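Local coordinates for protein cellulase IBT99 (Metagenomes, PDB 6WBT) that probably hydrolyses 6-phospho-alpha-glucosides as a family 4 glycoside hydrolase, and binds NAD, manganese and glucose 6-phosphate, at residues L36-I41 with K48-V53; C101-C106 with L428-E433; E176-M181 with E190-D195. All blocks are in the same frame, centred on the assembly; numbering follows the deposited sequence.

The three contacts differ in place and chemistry. Contact 1 is buried and joins a strand and helix of one beta-alpha-beta unit. Its protein-protein part is wholly apolar, and its aspartate carboxylate binds the ribose of NAD. Contact 2 is partly buried and joins two helices far apart in sequence, with a histidine-aspartate bond beside a sulfur-methyl contact. Contact 3, also partly buried, sets a helix against a strand of the smaller antiparallel sheet through one serine-glutamate bond and an isoleucine packed on the base of the same glutamate. No element is common to two contacts, and none touch. Contacts 2 and 3 lie on opposite sides of the chain's centre, their own centres about 36 Å apart.

Contact 1: residues L36-I41 with K48-V53; sequences LWLYDI and KVALIV. With NAD (nicotinamide-adenine-dinucleotide), chain G.
Leu38 and Val53 meet tip to tip between strand and helix. Leu38 CD1 rests against both methyls of Val53, slightly nearer to Val53 CG2, at 3.8 Å. The same Leu38 CD1 touches Ala50 CB at 4.2 Å. Leu36 adds a looser contact, its CD2 being 4.4 Å from Val53 CG1. No hydrogen bond crosses between the two segments. The strand and helix run nearly antiparallel, at 160°. Val53 also touches Leu66 of the next strand and Val21 of helix 17-25, which places it in the core.

This is the second beta-alpha-beta unit of a Rossmann fold, made of strand 33-39, helix 43-60 and strand 66-69. The strand ends at the adenosine half of NAD.

The polar contacts are made there. Asp40 turns both carboxylate oxygens to the adenine ribose. OD1 of Asp40 accepts from NAD O2B at 2.7 Å, and OD2 accepts from NAD O3B, a bond modelled doubtfully short. Gly13 N also binds OD2, and Asp42 N binds OD1. An acid here is the usual ribose-binding residue of NAD-dependent Rossmann folds.

Ile41 makes the apolar contact with the cofactor. Its CG1 stands between the backbone N and the carbonyl carbon (chi1 64°), over one face of the adenine. Ile41 CD1 is 3.6 Å from NAD N7A.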
loop_
_atom_site.group_PDB
_atom_site.type_symbol
_atom_site.label_atom_id
_atom_site.label_comp_id
_atom_site.label_asym_id
_atom_site.label_seq_id
_atom_site.Cartn_x
_atom_site.Cartn_y
_atom_site.Cartn_z
ATOM N N LEU A 36 9.064 -28.565 36.780
ATOM C CA LEU A 36 7.865 -28.635 35.953
ATOM C C LEU A 36 6.689 -28.142 36.785
ATOM O O LEU A 36 6.391 -28.712 37.840
ATOM C CB LEU A 36 7.618 -30.058 35.454
ATOM C CG LEU A 36 6.538 -30.218 34.380
ATOM C CD1 LEU A 36 6.992 -29.597 33.067
ATOM C CD2 LEU A 36 6.171 -31.682 34.189
ATOM N N TRP A 37 6.028 -27.088 36.316
ATOM C CA TRP A 37 4.951 -26.445 37.055
ATOM C C TRP A 37 3.629 -26.627 36.325
ATOM O O TRP A 37 3.552 -26.431 35.107
ATOM C CB TRP A 37 5.243 -24.956 37.258
ATOM C CG TRP A 37 6.242 -24.689 38.341
ATOM C CD1 TRP A 37 7.600 -24.753 38.239
ATOM C CD2 TRP A 37 5.959 -24.318 39.697
ATOM N NE1 TRP A 37 8.181 -24.445 39.444
ATOM C CE2 TRP A 37 7.195 -24.174 40.357
ATOM C CE3 TRP A 37 4.781 -24.094 40.416
ATOM C CZ2 TRP A 37 7.288 -23.815 41.700
ATOM C CZ3 TRP A 37 4.875 -23.738 41.750
ATOM C CH2 TRP A 37 6.119 -23.602 42.378
ATOM N N LEU A 38 2.594 -26.999 37.072
ATOM C CA LEU A 38 1.237 -27.116 36.554
ATOM C C LEU A 38 0.392 -26.042 37.225
ATOM O O LEU A 38 0.138 -26.110 38.432
ATOM C CB LEU A 38 0.667 -28.509 36.815
ATOM C CG LEU A 38 1.396 -29.690 36.170
ATOM C CD1 LEU A 38 0.685 -30.990 36.506
ATOM C CD2 LEU A 38 1.510 -29.511 34.662
ATOM N N TYR A 39 -0.036 -25.052 36.450
ATOM C CA TYR A 39 -0.856 -23.960 36.951
ATOM C C TYR A 39 -2.250 -24.041 36.350
ATOM O O TYR A 39 -2.412 -24.360 35.168
ATOM C CB TYR A 39 -0.231 -22.602 36.625
ATOM C CG TYR A 39 -1.173 -21.437 36.828
ATOM C CD1 TYR A 39 -1.460 -20.964 38.102
ATOM C CD2 TYR A 39 -1.777 -20.809 35.745
ATOM C CE1 TYR A 39 -2.323 -19.899 38.292
ATOM C CE2 TYR A 39 -2.641 -19.745 35.925
ATOM C CZ TYR A 39 -2.910 -19.294 37.200
ATOM O OH TYR A 39 -3.770 -18.235 37.378
ATOM N N ASP A 40 -3.253 -23.742 37.169
ATOM C CA ASP A 40 -4.640 -23.775 36.733
ATOM C C ASP A 40 -5.474 -22.981 37.725
ATOM O O ASP A 40 -5.055 -22.729 38.857
ATOM C CB ASP A 40 -5.154 -25.213 36.617
ATOM C CG ASP A 40 -6.332 -25.335 35.685
ATOM O OD1 ASP A 40 -7.287 -24.535 35.809
ATOM O OD2 ASP A 40 -6.295 -26.230 34.815
ATOM N N ILE A 41 -6.665 -22.578 37.276
ATOM C CA ILE A 41 -7.610 -21.896 38.153
ATOM C C ILE A 41 -8.569 -22.865 38.834
ATOM O O ILE A 41 -9.209 -22.492 39.826
ATOM C CB ILE A 41 -8.416 -20.830 37.388
ATOM C CG1 ILE A 41 -9.289 -21.487 36.320
ATOM C CG2 ILE A 41 -7.484 -19.801 36.766
ATOM C CD1 ILE A 41 -10.217 -20.525 35.621
ATOM N N LYS A 48 -6.426 -33.906 39.928
ATOM C CA LYS A 48 -6.673 -35.223 39.348
ATOM C C LYS A 48 -5.762 -35.475 38.154
ATOM O O LYS A 48 -5.228 -36.579 37.995
ATOM C CB LYS A 48 -8.140 -35.350 38.941
ATOM C CG LYS A 48 -9.120 -35.162 40.087
ATOM C CD LYS A 48 -10.554 -35.167 39.586
ATOM C CE LYS A 48 -11.531 -34.870 40.711
ATOM N NZ LYS A 48 -12.931 -34.773 40.215
ATOM N N VAL A 49 -5.572 -34.464 37.303
ATOM C CA VAL A 49 -4.655 -34.607 36.177
ATOM C C VAL A 49 -3.217 -34.702 36.670
ATOM O O VAL A 49 -2.394 -35.403 36.070
ATOM C CB VAL A 49 -4.842 -33.444 35.186
ATOM C CG1 VAL A 49 -3.960 -33.637 33.961
ATOM C CG2 VAL A 49 -6.302 -33.322 34.780
ATOM N N ALA A 50 -2.892 -34.011 37.767
ATOM C CA ALA A 50 -1.545 -34.094 38.322
ATOM C C ALA A 50 -1.209 -35.510 38.769
ATOM O O ALA A 50 -0.035 -35.898 38.766
ATOM C CB ALA A 50 -1.395 -33.120 39.491
ATOM N N LEU A 51 -2.219 -36.292 39.158
ATOM C CA LEU A 51 -1.985 -37.692 39.498
ATOM C C LEU A 51 -1.446 -38.464 38.301
ATOM O O LEU A 51 -0.565 -39.320 38.447
ATOM C CB LEU A 51 -3.275 -38.330 40.009
ATOM C CG LEU A 51 -3.873 -37.739 41.286
ATOM C CD1 LEU A 51 -5.323 -38.164 41.436
ATOM C CD2 LEU A 51 -3.061 -38.158 42.500
ATOM N N ILE A 52 -1.964 -38.173 37.107
ATOM C CA ILE A 52 -1.473 -38.837 35.904
ATOM C C ILE A 52 -0.104 -38.296 35.519
ATOM O O ILE A 52 0.773 -39.046 35.075
ATOM C CB ILE A 52 -2.485 -38.678 34.757
ATOM C CG1 ILE A 52 -3.900 -38.963 35.258
ATOM C CG2 ILE A 52 -2.136 -39.607 33.605
ATOM C CD1 ILE A 52 -4.956 -38.742 34.213
ATOM N N VAL A 53 0.103 -36.985 35.681
ATOM C CA VAL A 53 1.395 -36.387 35.358
ATOM C C VAL A 53 2.490 -36.981 36.235
ATOM O O VAL A 53 3.603 -37.252 35.766
ATOM C CB VAL A 53 1.325 -34.855 35.494
ATOM C CG1 VAL A 53 2.676 -34.229 35.184
ATOM C CG2 VAL A 53 0.252 -34.290 34.575
HETATM P PA NAD G . -10.021 -28.874 29.105
HETATM O O1A NAD G . -11.319 -28.160 29.286
HETATM O O2A NAD G . -10.007 -30.358 29.269
HETATM O O5B NAD G . -8.927 -28.216 30.080
HETATM C C5B NAD G . -8.674 -26.786 30.008
HETATM C C4B NAD G . -8.048 -26.325 31.302
HETATM O O4B NAD G . -7.847 -24.887 31.265
HETATM C C3B NAD G . -8.862 -26.594 32.580
HETATM O O3B NAD G . -8.025 -27.190 33.562
HETATM C C2B NAD G . -9.285 -25.188 33.020
HETATM O O2B NAD G . -9.566 -25.075 34.399
HETATM C C1B NAD G . -8.072 -24.391 32.563
HETATM N N9A NAD G . -8.291 -22.951 32.499
HETATM C C8A NAD G . -9.445 -22.311 32.123
HETATM N N7A NAD G . -9.357 -21.005 32.170
HETATM C C5A NAD G . -8.066 -20.763 32.615
HETATM C C6A NAD G . -7.363 -19.571 32.875
HETATM N N6A NAD G . -7.885 -18.358 32.720
HETATM N N1A NAD G . -6.087 -19.682 33.313
HETATM C C2A NAD G . -5.569 -20.907 33.469
HETATM N N3A NAD G . -6.133 -22.092 33.256
HETATM C C4A NAD G . -7.398 -21.955 32.825
HETATM O O3 NAD G . -9.429 -28.517 27.658
HETATM P PN NAD G . -8.739 -29.413 26.520
HETATM O O1N NAD G . -7.621 -30.192 27.128
HETATM O O2N NAD G . -9.801 -30.151 25.775
HETATM O O5D NAD G . -8.134 -28.264 25.581
HETATM C C5D NAD G . -7.273 -27.274 26.196
HETATM C C4D NAD G . -7.031 -26.150 25.219
HETATM O O4D NAD G . -6.179 -26.626 24.152
HETATM C C3D NAD G . -8.280 -25.597 24.517
HETATM O O3D NAD G . -8.235 -24.177 24.509
HETATM C C2D NAD G . -8.104 -26.166 23.105
HETATM O O2D NAD G . -8.853 -25.502 22.100
HETATM C C1D NAD G . -6.597 -26.021 22.940
HETATM N N1N NAD G . -6.069 -26.818 21.797
HETATM C C2N NAD G . -5.672 -26.183 20.651
HETATM C C3N NAD G . -5.203 -26.909 19.566
HETATM C C7N NAD G . -4.729 -26.144 18.356
HETATM O O7N NAD G . -4.915 -26.611 17.236
HETATM N N7N NAD G . -4.089 -25.001 18.562
HETATM C C4N NAD G . -5.172 -28.297 19.645
HETATM C C5N NAD G . -5.541 -28.922 20.817
HETATM C C6N NAD G . -5.983 -28.166 21.880
#

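Contact 2: residues C101-C106 with L428-E433; sequences CLKHGC and LDDMIE
The carbonyl oxygen of Cys101 is gripped by two backbone donors. His104 N reaches Cys101 O at 2.9 Å. Cys106 N reaches the same Cys101 O at 3.0 Å. Gly105 N also binds Leu102 O, at 3.2 Å. With Gly105 at positive phi, this is a Schellman motif. It ends helix 90-103, and His104 lies within this turn.

His104 makes the polar bond to helix 421-434. Its NE2 donates to Asp430 OD2, with an N-H...O angle of 148°. The modelled separation is 2.5 Å between His104 NE2 and Asp430 OD2, and at this resolution its shortness is doubtful. The oxygen sits at the edge of the imidazole, near the ring plane. The carboxylate itself is turned 53° from that plane. Lys103 NZ stands 4.2 Å from Asp430 OD2, too far for a salt bridge but near enough that its charge may favour the ionised acid. A leucine in place of His104 would probably leave Asp430 OD2 without this donor.

The contact thus joins the end of a helix from the nucleotide-binding half to the last helix of the chain. Helix 90-103 also carries Arg94 of the glucose 6-phosphate pocket.

The apolar contact is more buried. Met431 is a selenomethionine, and its chain bends at chi2 (-57°), which brings its end toward Cys101. Its CE methyl lies 3.6 Å from Cys101 SG. Outside the pair, Met431 packs on Thr118 and Cys101 on Ala114, both of helix 114-136. The Met431 side chain also touches Trp439 in the C-terminal tail.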
loop_
_atom_site.group_PDB
_atom_site.type_symbol
_atom_site.label_atom_id
_atom_site.label_comp_id
_atom_site.label_asym_id
_atom_site.label_seq_id
_atom_site.Cartn_x
_atom_site.Cartn_y
_atom_site.Cartn_z
ATOM N N CYS A 101 -25.841 -22.609 18.673
ATOM C CA CYS A 101 -25.715 -22.432 17.230
ATOM C C CYS A 101 -26.657 -23.364 16.476
ATOM O O CYS A 101 -27.374 -22.933 15.564
ATOM C CB CYS A 101 -24.268 -22.663 16.797
ATOM S SG CYS A 101 -23.086 -21.471 17.466
ATOM N N LEU A 102 -26.668 -24.649 16.841
ATOM C CA LEU A 102 -27.548 -25.600 16.169
ATOM C C LEU A 102 -29.015 -25.283 16.420
ATOM O O LEU A 102 -29.873 -25.627 15.597
ATOM C CB LEU A 102 -27.226 -27.025 16.619
ATOM C CG LEU A 102 -25.811 -27.524 16.314
ATOM C CD1 LEU A 102 -25.632 -28.957 16.790
ATOM C CD2 LEU A 102 -25.504 -27.406 14.831
ATOM N N LYS A 103 -29.324 -24.632 17.544
ATOM C CA LYS A 103 -30.685 -24.176 17.794
ATOM C C LYS A 103 -31.123 -23.114 16.793
ATOM O O LYS A 103 -32.325 -22.970 16.544
ATOM C CB LYS A 103 -30.798 -23.644 19.225
ATOM C CG LYS A 103 -32.207 -23.276 19.663
ATOM C CD LYS A 103 -32.364 -21.771 19.813
ATOM C CE LYS A 103 -33.758 -21.409 20.298
ATOM N NZ LYS A 103 -33.912 -19.941 20.494
ATOM N N HIS A 104 -30.179 -22.377 16.209
ATOM C CA HIS A 104 -30.477 -21.376 15.193
ATOM C C HIS A 104 -30.112 -21.842 13.790
ATOM O O HIS A 104 -30.084 -21.024 12.864
ATOM C CB HIS A 104 -29.756 -20.065 15.514
ATOM C CG HIS A 104 -30.272 -19.378 16.738
ATOM N ND1 HIS A 104 -31.310 -18.471 16.700
ATOM C CD2 HIS A 104 -29.895 -19.465 18.036
ATOM C CE1 HIS A 104 -31.550 -18.029 17.921
ATOM N NE2 HIS A 104 -30.706 -18.616 18.750
ATOM N N GLY A 105 -29.830 -23.128 13.609
ATOM C CA GLY A 105 -29.509 -23.651 12.292
ATOM C C GLY A 105 -28.178 -23.193 11.734
ATOM O O GLY A 105 -28.059 -22.984 10.521
ATOM N N CYS A 106 -27.171 -23.035 12.590
ATOM C CA CYS A 106 -25.846 -22.611 12.166
ATOM C C CYS A 106 -24.811 -23.620 12.645
ATOM O O CYS A 106 -25.064 -24.419 13.550
ATOM C CB CYS A 106 -25.504 -21.210 12.693
ATOM S SG CYS A 106 -26.604 -19.905 12.096
ATOM N N LEU A 428 -26.263 -13.577 18.770
ATOM C CA LEU A 428 -25.448 -12.748 19.653
ATOM C C LEU A 428 -26.105 -12.588 21.017
ATOM O O LEU A 428 -25.469 -12.808 22.055
ATOM C CB LEU A 428 -25.200 -11.382 19.013
ATOM C CG LEU A 428 -24.408 -10.376 19.850
ATOM C CD1 LEU A 428 -23.018 -10.909 20.161
ATOM C CD2 LEU A 428 -24.324 -9.034 19.140
ATOM N N ASP A 429 -27.387 -12.209 21.036
ATOM C CA ASP A 429 -28.093 -12.044 22.302
ATOM C C ASP A 429 -28.168 -13.352 23.079
ATOM O O ASP A 429 -28.171 -13.338 24.316
ATOM C CB ASP A 429 -29.496 -11.490 22.055
ATOM C CG ASP A 429 -29.478 -10.062 21.545
ATOM O OD1 ASP A 429 -28.509 -9.335 21.847
ATOM O OD2 ASP A 429 -30.434 -9.666 20.845
ATOM N N ASP A 430 -28.229 -14.487 22.379
ATOM C CA ASP A 430 -28.181 -15.774 23.062
ATOM C C ASP A 430 -26.821 -16.015 23.705
ATOM O O ASP A 430 -26.739 -16.680 24.744
ATOM C CB ASP A 430 -28.512 -16.904 22.086
ATOM C CG ASP A 430 -29.994 -17.218 22.040
ATOM O OD1 ASP A 430 -30.632 -17.237 23.114
ATOM O OD2 ASP A 430 -30.521 -17.446 20.932
HETATM N N MSE A 431 -25.756 -15.487 23.113
HETATM C CA MSE A 431 -24.417 -15.652 23.662
HETATM C C MSE A 431 -24.159 -14.665 24.796
HETATM O O MSE A 431 -23.328 -14.916 25.667
HETATM C CB MSE A 431 -23.362 -15.483 22.567
HETATM C CG MSE A 431 -23.465 -16.501 21.445
HETATM SE SE MSE A 431 -23.357 -18.343 22.075
HETATM C CE MSE A 431 -23.215 -19.244 20.352
ATOM N N ILE A 432 -24.875 -13.537 24.776
ATOM C CA ILE A 432 -24.743 -12.558 25.852
ATOM C C ILE A 432 -25.207 -13.157 27.173
ATOM O O ILE A 432 -24.550 -13.001 28.210
ATOM C CB ILE A 432 -25.523 -11.274 25.510
ATOM C CG1 ILE A 432 -24.960 -10.618 24.247
ATOM C CG2 ILE A 432 -25.478 -10.295 26.673
ATOM C CD1 ILE A 432 -23.570 -10.055 24.418
ATOM N N GLU A 433 -26.341 -13.860 27.155
ATOM C CA GLU A 433 -26.878 -14.462 28.370
ATOM C C GLU A 433 -26.090 -15.697 28.790
ATOM O O GLU A 433 -25.798 -15.873 29.979
ATOM C CB GLU A 433 -28.354 -14.816 28.169
ATOM C CG GLU A 433 -29.311 -13.668 28.444
ATOM C CD GLU A 433 -29.418 -13.347 29.922
ATOM O OE1 GLU A 433 -29.118 -14.235 30.747
ATOM O OE2 GLU A 433 -29.796 -12.205 30.260
#

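Contact 3: residues E176-M181 with E190-D195; sequences EIEARM and EDIESD
Glu178 leaves its helix with CG beside the backbone N (chi1 -69°) and then runs straight, with chi2 at 178°. This carries the carboxylate across to strand 192-197. Ser194 meets it with OG held between its own backbone N and carbonyl carbon (chi1 60°).

The two groups form the single hydrogen bond between the segments. Ser194 OG donates to Glu178 OE2 at 2.7 Å. The lone pair used is the anti one, on the side of OE2 away from OE1. Ser194 is buried, so the bond satisfies its hydroxyl within the protein. The same bond ties the carboxylate of Glu178 to the strand.

Nearer the helix, the contact is apolar. Ile192 points its side chain at the base of Glu178, with Ile192 CG2 lying 4.1 Å from Glu178 CB. The two residues of the strand therefore meet different parts of one side chain. Ile192 packs on its root and Ser194 binds its tip. Met181, a selenomethionine one turn further along the helix, faces the same way and packs on Phe205 and Val208 of strand 202-210.

Glu193 and Asp195 point away from the helix. Both form salt bridges with Arg209, Asp195 also with Arg339, and Glu193 also with Arg337 of the second subunit.

The turn between helix and strand holds Cys187, whose disulfide to Cys210 ties it to strand 202-210. Helix 173-184 follows strand 167-170, the last parallel strand of the Rossmann sheet. The arrangement is a helix packed on an antiparallel sheet, where the nucleotide-binding fold passes into the C-terminal part of this family 4 enzyme.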
loop_
_atom_site.group_PDB
_atom_site.type_symbol
_atom_site.label_atom_id
_atom_site.label_comp_id
_atom_site.label_asym_id
_atom_site.label_seq_id
_atom_site.Cartn_x
_atom_site.Cartn_y
_atom_site.Cartn_z
ATOM N N GLU A 176 -1.253 -31.862 11.724
ATOM C CA GLU A 176 -2.037 -33.090 11.629
ATOM C C GLU A 176 -2.376 -33.417 10.181
ATOM O O GLU A 176 -2.422 -34.592 9.798
ATOM C CB GLU A 176 -3.308 -32.969 12.469
ATOM C CG GLU A 176 -3.079 -33.133 13.961
ATOM C CD GLU A 176 -2.978 -34.587 14.378
ATOM O OE1 GLU A 176 -3.952 -35.106 14.962
ATOM O OE2 GLU A 176 -1.931 -35.216 14.115
ATOM N N ILE A 177 -2.626 -32.392 9.363
ATOM C CA ILE A 177 -2.827 -32.621 7.936
ATOM C C ILE A 177 -1.540 -33.124 7.297
ATOM O O ILE A 177 -1.564 -34.001 6.424
ATOM C CB ILE A 177 -3.338 -31.338 7.254
ATOM C CG1 ILE A 177 -4.723 -30.963 7.782
ATOM C CG2 ILE A 177 -3.386 -31.512 5.744
ATOM C CD1 ILE A 177 -5.274 -29.683 7.193
ATOM N N GLU A 178 -0.394 -32.591 7.730
ATOM C CA GLU A 178 0.886 -33.069 7.221
ATOM C C GLU A 178 1.149 -34.512 7.628
ATOM O O GLU A 178 1.864 -35.232 6.922
ATOM C CB GLU A 178 2.016 -32.161 7.708
ATOM C CG GLU A 178 2.003 -30.775 7.084
ATOM C CD GLU A 178 3.100 -29.878 7.617
ATOM O OE1 GLU A 178 3.460 -30.014 8.805
ATOM O OE2 GLU A 178 3.606 -29.037 6.845
ATOM N N ALA A 179 0.587 -34.951 8.756
ATOM C CA ALA A 179 0.708 -36.352 9.142
ATOM C C ALA A 179 -0.061 -37.252 8.184
ATOM O O ALA A 179 0.389 -38.358 7.865
ATOM C CB ALA A 179 0.217 -36.548 10.576
ATOM N N ARG A 180 -1.222 -36.792 7.712
ATOM C CA ARG A 180 -1.978 -37.563 6.733
ATOM C C ARG A 180 -1.264 -37.589 5.388
ATOM O O ARG A 180 -1.232 -38.627 4.715
ATOM C CB ARG A 180 -3.386 -36.986 6.583
ATOM C CG ARG A 180 -4.100 -36.691 7.898
ATOM C CD ARG A 180 -4.622 -37.952 8.585
ATOM N NE ARG A 180 -3.558 -38.757 9.179
ATOM C CZ ARG A 180 -2.987 -38.495 10.350
ATOM N NH1 ARG A 180 -3.374 -37.443 11.059
ATOM N NH2 ARG A 180 -2.026 -39.283 10.812
HETATM N N MSE A 181 -0.683 -36.464 4.985
HETATM C CA MSE A 181 0.067 -36.388 3.738
HETATM C C MSE A 181 1.305 -37.279 3.802
HETATM O O MSE A 181 1.766 -37.790 2.783
HETATM C CB MSE A 181 0.460 -34.940 3.434
HETATM C CG MSE A 181 -0.732 -34.023 3.196
HETATM SE SE MSE A 181 -0.259 -32.258 2.505
HETATM C CE MSE A 181 -0.026 -31.302 4.187
ATOM N N GLU A 190 9.257 -36.384 9.236
ATOM C CA GLU A 190 10.439 -35.533 9.308
ATOM C C GLU A 190 10.806 -34.968 7.941
ATOM O O GLU A 190 11.317 -33.847 7.849
ATOM C CB GLU A 190 11.622 -36.313 9.888
ATOM C CG GLU A 190 11.413 -36.835 11.305
ATOM C CD GLU A 190 10.809 -38.227 11.338
ATOM O OE1 GLU A 190 9.813 -38.466 10.623
ATOM O OE2 GLU A 190 11.337 -39.086 12.074
ATOM N N ASP A 191 10.542 -35.717 6.872
ATOM C CA ASP A 191 10.931 -35.300 5.532
ATOM C C ASP A 191 9.897 -34.408 4.861
ATOM O O ASP A 191 10.111 -34.001 3.712
ATOM C CB ASP A 191 11.190 -36.528 4.656
ATOM C CG ASP A 191 12.150 -37.512 5.297
ATOM O OD1 ASP A 191 13.031 -37.075 6.066
ATOM O OD2 ASP A 191 12.022 -38.726 5.030
ATOM N N ILE A 192 8.796 -34.097 5.534
ATOM C CA ILE A 192 7.722 -33.313 4.940
ATOM C C ILE A 192 7.954 -31.841 5.248
ATOM O O ILE A 192 8.540 -31.474 6.274
ATOM C CB ILE A 192 6.339 -33.798 5.432
ATOM C CG1 ILE A 192 5.313 -33.750 4.296
ATOM C CG2 ILE A 192 5.852 -32.976 6.618
ATOM C CD1 ILE A 192 5.599 -34.717 3.164
ATOM N N GLU A 193 7.508 -30.991 4.324
ATOM C CA GLU A 193 7.597 -29.543 4.467
ATOM C C GLU A 193 6.715 -28.919 3.399
ATOM O O GLU A 193 6.759 -29.333 2.236
ATOM C CB GLU A 193 9.044 -29.047 4.338
ATOM C CG GLU A 193 9.166 -27.539 4.189
ATOM C CD GLU A 193 10.596 -27.045 4.308
ATOM O OE1 GLU A 193 11.284 -27.426 5.278
ATOM O OE2 GLU A 193 11.029 -26.263 3.434
ATOM N N SER A 194 5.911 -27.940 3.796
ATOM C CA SER A 194 4.911 -27.370 2.914
ATOM C C SER A 194 4.925 -25.854 3.015
ATOM O O SER A 194 5.311 -25.284 4.040
ATOM C CB SER A 194 3.510 -27.897 3.245
ATOM O OG SER A 194 3.153 -27.570 4.577
ATOM N N ASP A 195 4.510 -25.215 1.926
ATOM C CA ASP A 195 4.264 -23.783 1.880
ATOM C C ASP A 195 2.787 -23.527 2.151
ATOM O O ASP A 195 1.918 -24.193 1.581
ATOM C CB ASP A 195 4.661 -23.205 0.519
ATOM C CG ASP A 195 6.101 -23.507 0.155
ATOM O OD1 ASP A 195 6.975 -23.384 1.037
ATOM O OD2 ASP A 195 6.359 -23.873 -1.011
#